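Local structure of UPF0033 domain-containing protein (Desulfitobacterium hafniense, 3HZ7) at residues 37-40 with 41-44. The protein is of unknown function but belongs to the TusA (SirA-like) family of sulfur carriers, its N-terminal domain probably handling sulfur as its relatives do. Numbering follows the deposited sequence.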
loop_
_atom_site.group_PDB
_atom_site.type_symbol
_atom_site.label_atom_id
_atom_site.label_comp_id
_atom_site.label_asym_id
_atom_site.label_seq_id
_atom_site.Cartn_x
_atom_site.Cartn_y
_atom_site.Cartn_z
ATOM N N ASP A 37 -2.683 0.938 10.473
ATOM C CA ASP A 37 -2.412 1.295 11.856
ATOM C C ASP A 37 -1.487 0.336 12.598
ATOM O O ASP A 37 -1.561 0.262 13.816
ATOM C CB ASP A 37 -3.728 1.434 12.617
ATOM C CG ASP A 37 -4.522 0.116 12.685
ATOM O OD1 ASP A 37 -3.921 -0.980 12.631
ATOM O OD2 ASP A 37 -5.770 0.194 12.818
ATOM N N ASN A 38 -0.637 -0.410 11.902
ATOM C CA ASN A 38 0.278 -1.292 12.635
ATOM C C ASN A 38 1.402 -1.644 11.686
ATOM O O ASN A 38 1.197 -1.698 10.475
ATOM C CB ASN A 38 -0.480 -2.572 13.166
ATOM C CG ASN A 38 -0.988 -3.447 12.047
ATOM O OD1 ASN A 38 -0.231 -4.193 11.462
ATOM N ND2 ASN A 38 -2.264 -3.324 11.713
ATOM N N ASP A 39 2.587 -1.880 12.249
ATOM C CA ASP A 39 3.805 -2.185 11.500
ATOM C C ASP A 39 3.771 -3.451 10.713
ATOM O O ASP A 39 4.451 -3.599 9.693
ATOM C CB ASP A 39 4.994 -2.277 12.455
ATOM C CG ASP A 39 5.749 -1.007 12.552
ATOM O OD1 ASP A 39 5.361 -0.136 13.378
ATOM O OD2 ASP A 39 6.744 -0.899 11.777
ATOM N N ILE A 40 3.020 -4.404 11.246
ATOM C CA ILE A 40 2.875 -5.689 10.621
ATOM C C ILE A 40 2.229 -5.518 9.246
ATOM O O ILE A 40 2.652 -6.120 8.268
ATOM C CB ILE A 40 1.989 -6.618 11.505
ATOM C CG1 ILE A 40 2.688 -6.872 12.858
ATOM C CG2 ILE A 40 1.745 -7.947 10.770
ATOM C CD1 ILE A 40 3.874 -7.823 12.735
ATOM N N SER A 41 1.210 -4.688 9.176
ATOM C CA SER A 41 0.537 -4.464 7.894
ATOM C C SER A 41 1.497 -3.815 6.905
ATOM O O SER A 41 1.556 -4.208 5.711
ATOM C CB SER A 41 -0.696 -3.573 8.085
ATOM O OG SER A 41 -1.684 -4.258 8.836
ATOM N N ARG A 42 2.274 -2.844 7.411
ATOM C CA ARG A 42 3.236 -2.122 6.574
ATOM C C ARG A 42 4.205 -3.137 5.972
ATOM O O ARG A 42 4.476 -3.159 4.745
ATOM C CB ARG A 42 3.946 -1.061 7.441
ATOM C CG ARG A 42 4.911 -0.156 6.670
ATOM C CD ARG A 42 6.334 -0.766 6.628
ATOM N NE ARG A 42 6.735 -0.975 8.012
ATOM C CZ ARG A 42 7.825 -1.613 8.425
ATOM N NH1 ARG A 42 8.040 -1.730 9.730
ATOM N NH2 ARG A 42 8.688 -2.111 7.555
ATOM N N GLN A 43 4.705 -4.031 6.826
ATOM C CA GLN A 43 5.615 -5.064 6.354
ATOM C C GLN A 43 4.977 -5.931 5.296
ATOM O O GLN A 43 5.596 -6.287 4.279
ATOM C CB GLN A 43 6.033 -5.983 7.518
ATOM C CG GLN A 43 6.686 -5.279 8.687
ATOM C CD GLN A 43 6.872 -6.218 9.860
ATOM O OE1 GLN A 43 7.309 -7.340 9.686
ATOM N NE2 GLN A 43 6.537 -5.756 11.054
ATOM N N ASN A 44 3.741 -6.326 5.549
ATOM C CA ASN A 44 3.048 -7.169 4.583
ATOM C C ASN A 44 2.878 -6.430 3.254
ATOM O O ASN A 44 3.093 -6.994 2.180
ATOM C CB ASN A 44 1.692 -7.629 5.159
ATOM C CG ASN A 44 1.883 -8.651 6.242
ATOM O OD1 ASN A 44 2.947 -9.277 6.305
ATOM N ND2 ASN A 44 0.874 -8.840 7.100
#
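Asn-38 is the N-cap of the helix that starts at Asp-39. Its OD1 accepts from Ser-41 N at 2.7 Å, with an N-H...O angle of 148°. The donor is tilted out of the carbonyl plane. Ser-41 OG also donates to Asn-38 OD1, though the hydroxyl is less surely placed. The CG of Asn-38 sits between its backbone N and carbonyl carbon (chi1 65°), which folds the amide back over the first turn. On the other side of that amide, Asn-38 ND2 donates to Asp-37 OD1 at 3.0 Å. This bond lies near the amide plane and holds the cap's rotation. Replacing Asn-38 with an alanine would probably leave Ser-41 N without its capping acceptor and Asp-37 OD1 without its amide donor.

Asp-39 and Arg-42 run alongside each other and form a salt bridge, Asp-39 OD2 to Arg-42 NH1 at 2.6 Å. The carboxylate uses its anti lone pair and stands almost perpendicular to the guanidinium, at 87°. The arginine chain bends at chi2 and chi3, which brings NH1 back beside Asp-39, and OD2 meets it in the guanidinium plane. Gln-43 CG covers one face of the guanidinium, 3.7 Å above its plane. The negative charge of Asp-39, in the first turn, probably also interacts favourably with the positive end of the helix dipole.

Asp-39 O accepts from Gln-43 N at 2.9 Å and weakly from Gln-43 NE2. Ile-40 O accepts from Asn-44 N at 2.9 Å, so regular helical bonding is under way. Ile-40 CD1 packs against Gln-43 NE2 at 3.8 Å.

Further out, Asp-37 OD2 accepts a hydrogen bond from Gly-8 N, tying the cap to the loop after strand 2-5. Arg-42 makes a cation-pi contact with Tyr-58 of strand 55-60. Asp-39 and Arg-42 touch Ile-66, and Arg-42 also Val-68, so this start of helix 39-52, following strand 31-36, rests against strand 66-71 of the four-stranded mixed sheet.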